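Local coordinates for protein probable CoA-transferase alpha subunit (PDB 6COJ) that binds a coenzyme A thioester and probably works as the alpha subunit of an enzyme of the CoA-transferase family, at residues A[22-27]-A[51-56]; A[213-218]-A[240-245]. The protein carries 1 engineered substitution. All blocks are in the same frame, centred on the assembly; numbering follows the deposited sequence.

Contact 1 of 2, residues A[22-27]-A[51-56]; sequences SLDDAV and VRALLR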
loop_
_atom_site.group_PDB
_atom_site.type_symbol
_atom_site.label_atom_id
_atom_site.label_comp_id
_atom_site.label_asym_id
_atom_site.label_seq_id
_atom_site.Cartn_x
_atom_site.Cartn_y
_atom_site.Cartn_z
ATOM N N SER A 22 -17.358 24.160 10.805
ATOM C CA SER A 22 -16.776 24.336 12.129
ATOM C C SER A 22 -16.614 22.986 12.829
ATOM O O SER A 22 -17.147 21.960 12.397
ATOM C CB SER A 22 -17.662 25.237 12.982
ATOM O OG SER A 22 -18.853 24.547 13.315
ATOM N N LEU A 23 -15.859 23.000 13.933
ATOM C CA LEU A 23 -15.713 21.808 14.764
ATOM C C LEU A 23 -17.068 21.285 15.217
ATOM O O LEU A 23 -17.347 20.084 15.119
ATOM C CB LEU A 23 -14.853 22.132 15.989
ATOM C CG LEU A 23 -13.372 22.354 15.687
ATOM C CD1 LEU A 23 -12.719 23.079 16.849
ATOM C CD2 LEU A 23 -12.682 21.027 15.437
ATOM N N ASP A 24 -17.917 22.176 15.741
ATOM C CA ASP A 24 -19.229 21.755 16.221
ATOM C C ASP A 24 -20.125 21.292 15.072
ATOM O O ASP A 24 -20.921 20.359 15.244
ATOM C CB ASP A 24 -19.883 22.883 17.023
ATOM C CG ASP A 24 -19.208 23.119 18.371
ATOM O OD1 ASP A 24 -18.501 22.224 18.875
ATOM O OD2 ASP A 24 -19.400 24.209 18.947
ATOM N N ASP A 25 -20.027 21.945 13.906
ATOM C CA ASP A 25 -20.753 21.491 12.716
ATOM C C ASP A 25 -20.390 20.053 12.377
ATOM O O ASP A 25 -21.261 19.224 12.083
ATOM C CB ASP A 25 -20.379 22.349 11.499
ATOM C CG ASP A 25 -21.024 23.721 11.492
ATOM O OD1 ASP A 25 -22.047 23.928 12.172
ATOM O OD2 ASP A 25 -20.504 24.594 10.759
ATOM N N ALA A 26 -19.090 19.749 12.366
ATOM C CA ALA A 26 -18.648 18.412 11.985
ATOM C C ALA A 26 -19.183 17.365 12.952
ATOM O O ALA A 26 -19.709 16.325 12.533
ATOM C CB ALA A 26 -17.119 18.367 11.908
ATOM N N VAL A 27 -19.090 17.639 14.255
ATOM C CA VAL A 27 -19.625 16.703 15.237
ATOM C C VAL A 27 -21.143 16.622 15.134
ATOM O O VAL A 27 -21.735 15.573 15.424
ATOM C CB VAL A 27 -19.103 17.060 16.641
ATOM C CG1 VAL A 27 -19.789 16.221 17.734
ATOM C CG2 VAL A 27 -17.590 16.851 16.662
ATOM N N VAL A 51 -11.972 15.758 18.865
ATOM C CA VAL A 51 -12.309 14.965 20.050
ATOM C C VAL A 51 -12.905 15.847 21.147
ATOM O O VAL A 51 -13.887 15.469 21.799
ATOM C CB VAL A 51 -11.089 14.163 20.542
ATOM C CG1 VAL A 51 -11.373 13.535 21.908
ATOM C CG2 VAL A 51 -10.716 13.096 19.528
ATOM N N ARG A 52 -12.321 17.027 21.377
ATOM C CA ARG A 52 -12.903 17.949 22.353
ATOM C C ARG A 52 -14.309 18.381 21.945
ATOM O O ARG A 52 -15.182 18.560 22.802
ATOM C CB ARG A 52 -11.987 19.162 22.571
ATOM C CG ARG A 52 -10.727 18.840 23.382
ATOM C CD ARG A 52 -9.842 20.051 23.635
ATOM N NE ARG A 52 -9.129 20.515 22.444
ATOM C CZ ARG A 52 -7.928 20.076 22.068
ATOM N NH1 ARG A 52 -7.298 19.136 22.778
ATOM N NH2 ARG A 52 -7.360 20.576 20.980
ATOM N N ALA A 53 -14.553 18.542 20.641
ATOM C CA ALA A 53 -15.901 18.873 20.187
ATOM C C ALA A 53 -16.863 17.715 20.438
ATOM O O ALA A 53 -18.030 17.934 20.790
ATOM C CB ALA A 53 -15.881 19.281 18.710
ATOM N N LEU A 54 -16.390 16.476 20.274
ATOM C CA LEU A 54 -17.199 15.321 20.662
ATOM C C LEU A 54 -17.560 15.364 22.144
ATOM O O LEU A 54 -18.705 15.075 22.517
ATOM C CB LEU A 54 -16.450 14.029 20.340
ATOM C CG LEU A 54 -16.879 13.310 19.068
ATOM C CD1 LEU A 54 -15.946 12.133 18.775
ATOM C CD2 LEU A 54 -18.314 12.834 19.181
ATOM N N LEU A 55 -16.595 15.710 23.007
ATOM C CA LEU A 55 -16.854 15.776 24.442
ATOM C C LEU A 55 -17.912 16.817 24.772
ATOM O O LEU A 55 -18.724 16.619 25.682
ATOM C CB LEU A 55 -15.558 16.072 25.203
ATOM C CG LEU A 55 -14.903 14.860 25.879
ATOM C CD1 LEU A 55 -14.648 13.749 24.880
ATOM C CD2 LEU A 55 -13.615 15.255 26.598
ATOM N N ARG A 56 -17.908 17.942 24.057
ATOM C CA ARG A 56 -18.907 18.978 24.292
ATOM C C ARG A 56 -20.295 18.522 23.870
ATOM O O ARG A 56 -21.292 19.007 24.416
ATOM C CB ARG A 56 -18.533 20.243 23.517
ATOM C CG ARG A 56 -17.316 20.968 24.038
ATOM C CD ARG A 56 -17.231 22.375 23.471
ATOM N NE ARG A 56 -17.095 22.409 22.022
ATOM C CZ ARG A 56 -15.930 22.337 21.379
ATOM N NH1 ARG A 56 -14.799 22.227 22.063
ATOM N NH2 ARG A 56 -15.894 22.388 20.056
HETATM O O HOH W 1 -19.664 19.804 19.555
#

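Contact 2 of 2, residues A[213-218]-A[240-245]; sequences RFVSVE and MMVDGV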
loop_
_atom_site.group_PDB
_atom_site.type_symbol
_atom_site.label_atom_id
_atom_site.label_comp_id
_atom_site.label_asym_id
_atom_site.label_seq_id
_atom_site.Cartn_x
_atom_site.Cartn_y
_atom_site.Cartn_z
ATOM N N ARG A 213 -16.408 11.694 6.298
ATOM C CA ARG A 213 -14.992 11.930 6.543
ATOM C C ARG A 213 -14.767 13.394 6.883
ATOM O O ARG A 213 -15.084 14.278 6.080
ATOM C CB ARG A 213 -14.178 11.551 5.306
ATOM C CG ARG A 213 -14.009 10.048 5.095
ATOM C CD ARG A 213 -15.226 9.386 4.473
ATOM N NE ARG A 213 -15.587 9.982 3.187
ATOM C CZ ARG A 213 -15.052 9.621 2.025
ATOM N NH1 ARG A 213 -14.129 8.672 1.989
ATOM N NH2 ARG A 213 -15.450 10.203 0.906
ATOM N N PHE A 214 -14.204 13.652 8.060
ATOM C CA PHE A 214 -13.922 15.011 8.502
ATOM C C PHE A 214 -12.431 15.153 8.752
ATOM O O PHE A 214 -11.847 14.362 9.501
ATOM C CB PHE A 214 -14.753 15.346 9.741
ATOM C CG PHE A 214 -16.213 15.234 9.479
ATOM C CD1 PHE A 214 -16.867 16.209 8.753
ATOM C CD2 PHE A 214 -16.900 14.082 9.837
ATOM C CE1 PHE A 214 -18.197 16.078 8.450
ATOM C CE2 PHE A 214 -18.240 13.947 9.544
ATOM C CZ PHE A 214 -18.887 14.947 8.845
ATOM N N VAL A 215 -11.813 16.135 8.094
ATOM C CA VAL A 215 -10.394 16.432 8.268
ATOM C C VAL A 215 -10.278 17.820 8.871
ATOM O O VAL A 215 -10.823 18.789 8.327
ATOM C CB VAL A 215 -9.588 16.321 6.959
ATOM C CG1 VAL A 215 -10.119 17.246 5.879
ATOM C CG2 VAL A 215 -8.116 16.603 7.226
ATOM N N SER A 216 -9.618 17.913 10.016
ATOM C CA SER A 216 -9.188 19.207 10.513
ATOM C C SER A 216 -7.761 19.449 10.030
ATOM O O SER A 216 -6.980 18.508 9.877
ATOM C CB SER A 216 -9.319 19.290 12.041
ATOM O OG SER A 216 -8.596 18.259 12.696
ATOM N N VAL A 217 -7.438 20.709 9.737
ATOM C CA VAL A 217 -6.115 21.059 9.227
ATOM C C VAL A 217 -5.597 22.270 9.984
ATOM O O VAL A 217 -6.372 23.110 10.451
ATOM C CB VAL A 217 -6.090 21.342 7.702
ATOM C CG1 VAL A 217 -6.439 20.098 6.922
ATOM C CG2 VAL A 217 -7.045 22.475 7.362
ATOM N N GLU A 218 -4.265 22.373 10.090
ATOM C CA GLU A 218 -3.674 23.549 10.723
ATOM C C GLU A 218 -4.049 24.835 9.996
ATOM O O GLU A 218 -4.226 25.886 10.624
ATOM C CB GLU A 218 -2.149 23.443 10.792
ATOM C CG GLU A 218 -1.591 22.338 11.665
ATOM C CD GLU A 218 -1.871 22.598 13.136
ATOM O OE1 GLU A 218 -2.308 21.644 13.809
ATOM O OE2 GLU A 218 -1.708 23.749 13.589
ATOM N N MET A 240 -12.324 12.998 -3.222
ATOM C CA MET A 240 -13.231 11.868 -3.038
ATOM C C MET A 240 -13.102 11.228 -1.677
ATOM O O MET A 240 -13.781 10.224 -1.418
ATOM C CB MET A 240 -12.918 10.757 -4.032
ATOM C CG MET A 240 -12.808 11.206 -5.421
ATOM S SD MET A 240 -12.818 9.806 -6.509
ATOM C CE MET A 240 -11.155 9.196 -6.359
ATOM N N MET A 241 -12.210 11.730 -0.833
ATOM C CA MET A 241 -11.935 11.111 0.455
ATOM C C MET A 241 -12.374 11.951 1.641
ATOM O O MET A 241 -12.127 11.546 2.785
ATOM C CB MET A 241 -10.439 10.809 0.568
ATOM C CG MET A 241 -9.942 9.880 -0.529
ATOM S SD MET A 241 -8.143 9.778 -0.672
ATOM C CE MET A 241 -7.717 8.870 0.812
ATOM N N VAL A 242 -13.013 13.101 1.411
ATOM C CA VAL A 242 -13.299 14.073 2.462
ATOM C C VAL A 242 -14.690 14.646 2.254
ATOM O O VAL A 242 -15.068 15.006 1.135
ATOM C CB VAL A 242 -12.257 15.211 2.436
ATOM C CG1 VAL A 242 -12.641 16.311 3.435
ATOM C CG2 VAL A 242 -10.873 14.669 2.722
ATOM N N ASP A 243 -15.443 14.773 3.345
ATOM C CA ASP A 243 -16.743 15.426 3.284
ATOM C C ASP A 243 -16.792 16.777 3.972
ATOM O O ASP A 243 -17.561 17.636 3.544
ATOM C CB ASP A 243 -17.836 14.506 3.830
ATOM C CG ASP A 243 -17.857 13.182 3.110
ATOM O OD1 ASP A 243 -18.169 13.160 1.899
ATOM O OD2 ASP A 243 -17.509 12.168 3.736
ATOM N N GLY A 244 -15.987 16.991 5.001
ATOM C CA GLY A 244 -15.918 18.292 5.640
ATOM C C GLY A 244 -14.494 18.618 6.025
ATOM O O GLY A 244 -13.711 17.738 6.400
ATOM N N VAL A 245 -14.169 19.907 5.930
ATOM C CA VAL A 245 -12.841 20.439 6.224
ATOM C C VAL A 245 -12.973 21.460 7.345
ATOM O O VAL A 245 -13.744 22.417 7.223
ATOM C CB VAL A 245 -12.225 21.107 4.981
ATOM C CG1 VAL A 245 -10.887 21.771 5.330
ATOM C CG2 VAL A 245 -12.060 20.105 3.858
HETATM O O HOH W 2 -12.762 7.684 -0.400
HETATM O O HOH W 3 -18.210 11.256 0.373
#

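Contact 1 of 2, residues A[22-27]-A[51-56]
R56 and D24 approach each other nearly at a right angle, while their flat end groups are inclined less steeply, the guanidinium and carboxylate planes being 65° apart. The working donor of the salt bridge is NH2 of R56, which lies 2.9 Å from D24 OD1 with an N-H...O angle of 163°. The oxygen sits almost in the guanidinium plane, yet the donor reaches it from above the carboxylate plane. R56 NE adds only a weak bond to the same atom, and a bend at chi3 of R56 brings the group back along its own helix, so that A53 CA lies against one guanidinium face, toward its rim. A water donates to D24 OD1 and also to A53 O, a second tie between the two helices. An alanine in place of R56 would remove the guanidinium and its salt bridge to D24, and would probably leave this outer edge of the contact held more loosely, chiefly by that water. Helix 48-56 is the crossover of a beta-alpha-beta unit, running between the neighbouring parallel strands 35-38 and 62-65. Helix 23-28 crosses it at -68°, with axes 9.0 Å apart. Beside the ion pair A53 faces the other helix: its CB meets V27 CG2 at 3.6 Å and L23 CB at 4.1 Å. V27 holds CG1 anti to its backbone N, which turns this branch obliquely onto L54 CD2, 4.0 Å away. The start of helix 23-28 is closed by a capping box, in which D25 N donates to S22 OG at 2.9 Å and S22 N returns the bond to D25 OD2.

Contact 2 of 2, residues A[213-218]-A[240-245]
D243 OD2 is gripped twice, both times by R213. The backbone N of R213 donates to it at 2.8 Å on the anti lone pair, while NE comes in at 3.0 Å from above the carboxylate plane, a nearly straight salt-bridge contact. R213 O also takes two bonds: D243 N meets it on a lone pair at 2.8 Å and G244 N lies nearly along the C=O axis. Bends at chi2 and chi3 fold the arginine over the chain at 240-242, setting M241 C 3.5 Å above the centre of the guanidinium. At the rim of that group NH2 donates to M240 O, and one water links NH1 to M240 O while another links NH2 to D243 OD1. From G244 on, the second segment runs as a strand parallel to 213-217 in the Rossmann-like sheet, 244-247 being outermost in this chain, with V215 N bonded to G244 O at 3.0 Å. On one face the ring of F214 lies obliquely against G244, its CD1 3.9 Å from G244 CA; a side chain at this glycine would run into that ring. On the other face V215 has CG1 in the crowded position between backbone N and carbonyl carbon, which places it against V242 CG1 at 3.6 Å and V245 CG2 at 4.0 Å. L237, from strand 235-237, packs on both V215 and V242.

In the fold
Contact 1 is complete before contact 2 opens along the chain, and their centres lie 13 Å apart, both within the CoA-transferase part of the chain. Helix 23-28 joins them: while it packs on helix 48-56, A26 CB also rests 3.8 Å from F214 CD1, and L23 and A26 both touch V246 on strand 244-247. The N-terminal helix thus lies across the last two strands of the seven-stranded parallel sheet, between them and the crossover helix. A helix that precedes the first strand of the sheet is thereby packed against its last two strands in chain order. The pocket residues W41, F88, Y97 and A117 belong to neither contact, which is consistent with both serving the fold rather than the ligand site.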